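Local coordinates for DUF5348 domain-containing protein (Ruminococcus gnavus, PDB 3NRL) that is of unknown function, a small all-beta protein of the DUF5348 family that is found here as a two-chain assembly, at residues G7-D12 / Y18-D23; F37-K42 / V59-S64; V48-E51 / D55-L58. All coordinates share one frame; numbering follows the deposited sequence.

Interaction 1: G7-D12 / Y18-D23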
# COMPACT_ATOMS: atom_id res chain seq x y z
N GLY A 7 3.01 -7.14 -5.94
CA GLY A 7 3.31 -5.83 -5.38
C GLY A 7 2.16 -5.31 -4.55
O GLY A 7 1.19 -6.01 -4.28
N THR A 8 2.27 -4.05 -4.14
CA THR A 8 1.24 -3.43 -3.33
C THR A 8 0.72 -2.19 -4.04
O THR A 8 1.50 -1.40 -4.57
CB THR A 8 1.79 -3.01 -1.96
OG1 THR A 8 2.92 -2.16 -2.15
CG2 THR A 8 2.22 -4.23 -1.18
N LEU A 9 -0.60 -2.05 -4.05
CA LEU A 9 -1.27 -0.93 -4.70
C LEU A 9 -1.36 0.28 -3.77
O LEU A 9 -1.69 0.14 -2.59
CB LEU A 9 -2.68 -1.39 -5.12
CG LEU A 9 -3.53 -0.49 -6.01
CD1 LEU A 9 -2.90 -0.34 -7.40
CD2 LEU A 9 -4.92 -1.09 -6.13
N PHE A 10 -1.06 1.46 -4.31
CA PHE A 10 -1.11 2.68 -3.51
C PHE A 10 -1.36 3.91 -4.38
O PHE A 10 -1.10 3.89 -5.59
CB PHE A 10 0.20 2.84 -2.71
CG PHE A 10 1.35 3.34 -3.53
CD1 PHE A 10 1.59 4.70 -3.67
CD2 PHE A 10 2.20 2.44 -4.18
CE1 PHE A 10 2.65 5.18 -4.45
CE2 PHE A 10 3.26 2.90 -4.97
CZ PHE A 10 3.48 4.27 -5.10
N TYR A 11 -1.87 4.97 -3.77
CA TYR A 11 -2.15 6.19 -4.51
C TYR A 11 -0.97 7.16 -4.44
O TYR A 11 -0.46 7.46 -3.36
CB TYR A 11 -3.41 6.88 -3.96
CG TYR A 11 -3.81 8.11 -4.74
CD1 TYR A 11 -4.22 8.00 -6.08
CD2 TYR A 11 -3.77 9.38 -4.16
CE1 TYR A 11 -4.57 9.14 -6.82
CE2 TYR A 11 -4.12 10.51 -4.89
CZ TYR A 11 -4.51 10.39 -6.21
OH TYR A 11 -4.85 11.51 -6.94
N ASP A 12 -0.55 7.65 -5.60
CA ASP A 12 0.56 8.59 -5.67
C ASP A 12 0.03 10.02 -5.78
O ASP A 12 -0.60 10.37 -6.78
CB ASP A 12 1.44 8.27 -6.87
CG ASP A 12 2.68 9.14 -6.92
OD1 ASP A 12 2.55 10.38 -6.90
OD2 ASP A 12 3.80 8.58 -6.98
N TYR A 18 -2.91 5.67 -9.29
CA TYR A 18 -2.55 4.62 -8.36
C TYR A 18 -1.30 4.00 -8.96
O TYR A 18 -1.09 4.08 -10.18
CB TYR A 18 -3.67 3.58 -8.25
CG TYR A 18 -4.63 3.89 -7.13
CD1 TYR A 18 -4.34 3.50 -5.82
CD2 TYR A 18 -5.77 4.66 -7.35
CE1 TYR A 18 -5.16 3.87 -4.76
CE2 TYR A 18 -6.59 5.04 -6.29
CZ TYR A 18 -6.28 4.65 -5.00
OH TYR A 18 -7.09 5.04 -3.96
N ASP A 19 -0.46 3.42 -8.13
CA ASP A 19 0.76 2.80 -8.62
C ASP A 19 1.01 1.52 -7.86
O ASP A 19 0.31 1.22 -6.88
CB ASP A 19 1.94 3.77 -8.45
CG ASP A 19 3.17 3.35 -9.24
OD1 ASP A 19 3.07 2.43 -10.07
OD2 ASP A 19 4.23 3.97 -9.03
N ILE A 20 1.99 0.75 -8.30
CA ILE A 20 2.30 -0.51 -7.65
C ILE A 20 3.76 -0.57 -7.24
O ILE A 20 4.66 -0.36 -8.06
CB ILE A 20 2.01 -1.69 -8.58
CG1 ILE A 20 0.50 -1.75 -8.88
CG2 ILE A 20 2.49 -2.98 -7.95
CD1 ILE A 20 0.13 -2.76 -9.93
N ARG A 21 4.00 -0.86 -5.97
CA ARG A 21 5.36 -0.99 -5.47
C ARG A 21 5.70 -2.48 -5.46
O ARG A 21 5.08 -3.26 -4.75
CB ARG A 21 5.47 -0.44 -4.05
CG ARG A 21 6.83 -0.75 -3.44
CD ARG A 21 6.73 -0.87 -1.93
NE ARG A 21 6.73 0.43 -1.27
CZ ARG A 21 7.74 1.29 -1.34
NH1 ARG A 21 8.81 0.98 -2.06
NH2 ARG A 21 7.68 2.45 -0.69
N PHE A 22 6.69 -2.86 -6.26
CA PHE A 22 7.11 -4.25 -6.35
C PHE A 22 8.26 -4.56 -5.40
O PHE A 22 8.33 -5.64 -4.82
CB PHE A 22 7.55 -4.59 -7.77
CG PHE A 22 6.44 -4.55 -8.78
CD1 PHE A 22 5.37 -5.43 -8.69
CD2 PHE A 22 6.48 -3.65 -9.83
CE1 PHE A 22 4.35 -5.40 -9.63
CE2 PHE A 22 5.47 -3.61 -10.78
CZ PHE A 22 4.40 -4.49 -10.68
N ASP A 23 9.16 -3.60 -5.24
CA ASP A 23 10.32 -3.78 -4.38
C ASP A 23 10.55 -2.50 -3.59
O ASP A 23 9.87 -1.50 -3.80
CB ASP A 23 11.55 -4.09 -5.25
CG ASP A 23 12.44 -5.14 -4.63
OD1 ASP A 23 12.85 -4.98 -3.47
OD2 ASP A 23 12.73 -6.14 -5.33
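Tyr11 and Tyr18 meet as an edge-to-face aromatic pair, the edge of Tyr11 directed at the face of Tyr18, with centroids 5.2 Å apart and planes at 56°. The same face also receives the methylene of Tyr11: its CB stands 3.9 Å from the Tyr18 ring centroid, a CH-pi contact over the face, offset toward the rim. With CG of Tyr11 anti to its own N (chi1 -176°), CD1 of that ring is carried on to CE2 of Tyr18. Leu9 shares this face of the sheet: its CG packs against CD1 of Tyr18, while its CD1 lies 4.0 Å from CG1 of Ile20. On the other face Phe10 runs alongside Asp19, CZ 3.7 Å from its CB, and the backbone N of Arg21 lies at the ring edge, near its plane.

Beneath the side chains, two reciprocal pairs of backbone hydrogen bonds set the register. Thr8 pairs with Arg21, and Phe10 with Asp19, where Asp19 N to Phe10 O is the shortest of the four at 2.7 Å. Gly7 CA sits 3.2 Å from Arg21 O, and a side chain pointing there would collide with the partner strand. Farther out, Tyr18 OH is hydrogen-bonded to Asp67 OD1, and the Trp56 ring meets that of Tyr18 edge-to-face. In the second subunit, Gly68 O bonds to Thr8 OG1 and Arg65 forms a salt bridge with Asp12. Strand segments whose N-to-C directions lie 152° apart, with alternating pair types, identify an antiparallel beta hairpin, one face carrying Leu9 and Tyr18, the other bordering the dimer partner.

Interaction 2: F37-K42 / V59-S64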
# COMPACT_ATOMS: atom_id res chain seq x y z
N PHE A 37 -5.06 -6.52 -13.67
CA PHE A 37 -4.16 -7.20 -12.74
C PHE A 37 -5.03 -7.96 -11.73
O PHE A 37 -6.25 -7.81 -11.74
CB PHE A 37 -3.27 -6.18 -12.02
CG PHE A 37 -4.02 -5.08 -11.31
CD1 PHE A 37 -4.54 -5.28 -10.04
CD2 PHE A 37 -4.20 -3.84 -11.93
CE1 PHE A 37 -5.24 -4.26 -9.38
CE2 PHE A 37 -4.89 -2.82 -11.28
CZ PHE A 37 -5.41 -3.03 -10.00
N ASP A 38 -4.42 -8.80 -10.89
CA ASP A 38 -5.18 -9.55 -9.89
C ASP A 38 -5.02 -8.94 -8.51
O ASP A 38 -3.98 -8.36 -8.20
CB ASP A 38 -4.71 -11.01 -9.78
CG ASP A 38 -4.91 -11.81 -11.06
OD1 ASP A 38 -5.99 -11.71 -11.68
OD2 ASP A 38 -3.99 -12.56 -11.44
N VAL A 39 -6.06 -9.08 -7.69
CA VAL A 39 -6.03 -8.60 -6.32
C VAL A 39 -6.09 -9.82 -5.42
O VAL A 39 -6.90 -10.73 -5.65
CB VAL A 39 -7.25 -7.72 -5.97
CG1 VAL A 39 -7.25 -7.42 -4.45
CG2 VAL A 39 -7.22 -6.41 -6.75
N LYS A 40 -5.24 -9.85 -4.41
CA LYS A 40 -5.20 -10.96 -3.48
C LYS A 40 -6.36 -10.83 -2.49
O LYS A 40 -6.52 -9.79 -1.85
CB LYS A 40 -3.87 -10.97 -2.74
CG LYS A 40 -3.67 -12.15 -1.80
CD LYS A 40 -3.48 -13.44 -2.57
CE LYS A 40 -3.19 -14.60 -1.63
NZ LYS A 40 -1.98 -14.35 -0.78
N VAL A 41 -7.16 -11.88 -2.40
CA VAL A 41 -8.29 -11.92 -1.48
C VAL A 41 -8.13 -13.23 -0.75
O VAL A 41 -8.41 -14.31 -1.30
CB VAL A 41 -9.63 -11.88 -2.21
CG1 VAL A 41 -10.77 -11.95 -1.20
CG2 VAL A 41 -9.73 -10.62 -3.04
N LYS A 42 -7.67 -13.14 0.49
CA LYS A 42 -7.41 -14.31 1.32
C LYS A 42 -6.39 -15.19 0.60
O LYS A 42 -5.22 -14.83 0.51
CB LYS A 42 -8.71 -15.08 1.61
CG LYS A 42 -8.56 -16.09 2.74
CD LYS A 42 -9.89 -16.74 3.10
CE LYS A 42 -9.72 -17.74 4.24
NZ LYS A 42 -11.02 -18.37 4.63
N VAL A 59 -13.07 -2.68 -11.30
CA VAL A 59 -14.15 -3.46 -11.87
C VAL A 59 -13.74 -4.90 -11.58
O VAL A 59 -12.60 -5.28 -11.83
CB VAL A 59 -14.25 -3.28 -13.41
CG1 VAL A 59 -15.22 -4.30 -13.99
CG2 VAL A 59 -14.70 -1.86 -13.74
N GLY A 60 -14.66 -5.68 -11.02
CA GLY A 60 -14.35 -7.07 -10.73
C GLY A 60 -14.27 -7.44 -9.27
O GLY A 60 -14.22 -8.62 -8.93
N LEU A 61 -14.27 -6.43 -8.40
CA LEU A 61 -14.18 -6.68 -6.98
C LEU A 61 -14.69 -5.49 -6.19
O LEU A 61 -14.30 -4.35 -6.45
CB LEU A 61 -12.72 -6.99 -6.60
CG LEU A 61 -12.38 -7.29 -5.14
CD1 LEU A 61 -13.10 -8.54 -4.66
CD2 LEU A 61 -10.87 -7.47 -5.02
N ASN A 62 -15.56 -5.74 -5.23
CA ASN A 62 -16.09 -4.67 -4.40
C ASN A 62 -15.17 -4.50 -3.19
O ASN A 62 -15.02 -5.41 -2.37
CB ASN A 62 -17.51 -5.00 -3.95
CG ASN A 62 -18.52 -4.91 -5.09
OD1 ASN A 62 -19.52 -5.62 -5.10
ND2 ASN A 62 -18.26 -4.01 -6.03
N VAL A 63 -14.55 -3.33 -3.09
CA VAL A 63 -13.66 -3.02 -1.97
C VAL A 63 -13.99 -1.63 -1.42
O VAL A 63 -14.49 -0.77 -2.14
CB VAL A 63 -12.18 -3.03 -2.41
CG1 VAL A 63 -11.77 -4.44 -2.79
CG2 VAL A 63 -11.98 -2.09 -3.57
N SER A 64 -13.70 -1.42 -0.14
CA SER A 64 -13.98 -0.13 0.50
C SER A 64 -13.08 0.95 -0.08
O SER A 64 -13.49 2.11 -0.21
CB SER A 64 -13.73 -0.23 2.01
OG SER A 64 -12.38 -0.55 2.28
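Val39 and Leu61 have the closest CA atoms of the two segments, yet these lie 8.4 Å apart, and no hydrogen bond joins 37-42 to 59-64. The evidence therefore describes a strand packed against a loop through side chains alone, not a paired ladder. Residues 37-41 belong to an inner strand of the antiparallel sheet, and 59-64 leave the edge strand 56-59 on the way to strand 70-72. Gly60 lies at the start of that excursion with phi 112° and psi -10°, angles at which a side chain would press on the carbonyl oxygen of Val59. Leu61 follows in an extended conformation.

On the loop side CD2 of Leu61 makes the close contacts. It reaches toward two valines of alternate positions, Val39 and Val41, whose side chains both project from the strand toward the loop. The Leu61 side chain lies aslant to Val39, with CD2 against CB and CG1, and runs counter to Val41, whose CG2 is 3.9 Å from CD2. CG of Leu61 is anti to the backbone N (chi1 -180°), which extends the side chain from the loop to the strand. The surface buried between the segments is small, 109 Å², as expected for an apolar contact with a single projecting residue.

Val39 also packs on Leu69, and Val41 on Val46 of the adjacent strand 44-52. Beyond Leu61 the loop turns to the second subunit, where Ser64 OG bonds to Glu25 OE1 of that chain. The closest approach between the segments is Leu61 CD2 to Val39 CG1, 3.7 Å.

Interaction 3: V48-E51 / D55-L58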
# COMPACT_ATOMS: atom_id res chain seq x y z
N VAL A 48 -9.16 -8.05 -11.85
CA VAL A 48 -9.83 -6.76 -11.85
C VAL A 48 -9.28 -5.87 -12.94
O VAL A 48 -8.27 -6.18 -13.57
CB VAL A 48 -9.65 -6.02 -10.49
CG1 VAL A 48 -10.15 -6.88 -9.35
CG2 VAL A 48 -8.18 -5.69 -10.28
N ARG A 49 -9.95 -4.74 -13.15
CA ARG A 49 -9.53 -3.76 -14.13
C ARG A 49 -9.70 -2.42 -13.42
O ARG A 49 -10.72 -2.20 -12.78
CB ARG A 49 -10.43 -3.82 -15.38
CG ARG A 49 -9.95 -2.96 -16.54
CD ARG A 49 -10.78 -3.18 -17.82
NE ARG A 49 -12.13 -2.63 -17.72
CZ ARG A 49 -13.24 -3.36 -17.64
NH1 ARG A 49 -13.17 -4.69 -17.66
NH2 ARG A 49 -14.42 -2.77 -17.55
N ILE A 50 -8.70 -1.55 -13.50
CA ILE A 50 -8.83 -0.26 -12.84
C ILE A 50 -9.39 0.75 -13.83
O ILE A 50 -8.97 0.78 -14.99
CB ILE A 50 -7.49 0.24 -12.25
CG1 ILE A 50 -7.75 1.49 -11.41
CG2 ILE A 50 -6.49 0.53 -13.36
CD1 ILE A 50 -6.60 1.85 -10.49
N GLU A 51 -10.34 1.55 -13.38
CA GLU A 51 -10.97 2.55 -14.24
C GLU A 51 -11.13 3.86 -13.49
O GLU A 51 -10.92 3.93 -12.28
CB GLU A 51 -12.35 2.06 -14.69
CG GLU A 51 -12.33 0.80 -15.55
CD GLU A 51 -11.76 1.04 -16.94
OE1 GLU A 51 -11.41 2.19 -17.27
OE2 GLU A 51 -11.66 0.05 -17.70
N ASP A 55 -13.86 9.04 -9.50
CA ASP A 55 -12.65 8.68 -8.77
C ASP A 55 -12.24 7.27 -9.21
O ASP A 55 -13.04 6.54 -9.80
CB ASP A 55 -12.91 8.71 -7.26
CG ASP A 55 -11.65 8.50 -6.45
OD1 ASP A 55 -10.59 9.02 -6.85
OD2 ASP A 55 -11.72 7.83 -5.40
N TRP A 56 -10.99 6.90 -8.94
CA TRP A 56 -10.50 5.57 -9.32
C TRP A 56 -11.29 4.46 -8.64
O TRP A 56 -11.62 4.55 -7.46
CB TRP A 56 -9.03 5.43 -8.95
CG TRP A 56 -8.12 6.38 -9.66
CD1 TRP A 56 -7.63 7.55 -9.17
CD2 TRP A 56 -7.60 6.24 -10.98
NE1 TRP A 56 -6.82 8.15 -10.12
CE2 TRP A 56 -6.79 7.37 -11.24
CE3 TRP A 56 -7.74 5.27 -11.98
CZ2 TRP A 56 -6.12 7.55 -12.45
CZ3 TRP A 56 -7.07 5.45 -13.20
CH2 TRP A 56 -6.27 6.59 -13.41
N TYR A 57 -11.59 3.40 -9.39
CA TYR A 57 -12.32 2.27 -8.83
C TYR A 57 -11.94 0.99 -9.56
O TYR A 57 -11.35 1.03 -10.64
CB TYR A 57 -13.83 2.51 -8.94
CG TYR A 57 -14.37 2.51 -10.35
CD1 TYR A 57 -14.90 1.35 -10.91
CD2 TYR A 57 -14.35 3.67 -11.12
CE1 TYR A 57 -15.41 1.35 -12.21
CE2 TYR A 57 -14.86 3.68 -12.42
CZ TYR A 57 -15.39 2.52 -12.95
OH TYR A 57 -15.91 2.53 -14.22
N LEU A 58 -12.26 -0.15 -8.96
CA LEU A 58 -11.93 -1.42 -9.59
C LEU A 58 -13.17 -2.14 -10.09
O LEU A 58 -14.20 -2.18 -9.43
CB LEU A 58 -11.20 -2.32 -8.59
CG LEU A 58 -9.91 -1.78 -7.96
CD1 LEU A 58 -9.33 -2.83 -7.03
CD2 LEU A 58 -8.91 -1.41 -9.04
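Trp56, the first residue of 55-58 to make substantial contact, brings CE3 of its indole to 3.8 Å from CG1 of Ile50, the two side chains crossing at a slant. Its CA also lies 3.4 Å from Glu51 O, a CA-H...O contact, while its NE1 bonds outside the hairpin to Gly16 O. Tyr57 comes next and is tied to Glu51 twice: each backbone N donates to the other's O at 3.0 Å, the bond from Glu51 N being nearly straight (170°). CG of Tyr57 stands between its own N and carbonyl carbon (chi1 67°), which swings the ring back over Glu51, whose CB lies 4.0 Å from the ring centroid in a CH-pi contact over one face. Leu58 pairs with Ile50 without hydrogen bonds, and its CD2 touches CB of Ile50 at 3.9 Å. These bridges, with strand directions at 165°, define an antiparallel beta hairpin.

The carboxylate of Glu51 bends away, and OE2 takes the NE proton of Arg49 at 2.7 Å through its anti lone pair, in the guanidinium plane. With an alanine here, CB would stay over the ring, but Arg49 would probably be left without its salt-bridge mate and freer to turn. The chemistry thus divides by face: Ile50, Trp56 and Leu58 are buried, and the pairing probably leaves the charged ends at the more exposed side.

In the fold
From the N terminus, interaction 1 closes first, joining strands 6-12 and 17-23 across a short turn. It is complete before the other two begin. Interaction 2 opens next on strand 36-41 and closes at the loop after strand 56-59; interaction 3 is nested within that span as the hairpin of strands 44-52 and 56-59. All three reach one antiparallel sheet, in which strand 70-72 stands between 6-12 and 36-41. Interactions 1 and 3 lie on opposite sides of the chain centre, yet touch where Tyr18 packs on Trp56 and Ile50. Interactions 2 and 3 adjoin through neighbouring strands, and interactions 1 and 2 both border the second subunit.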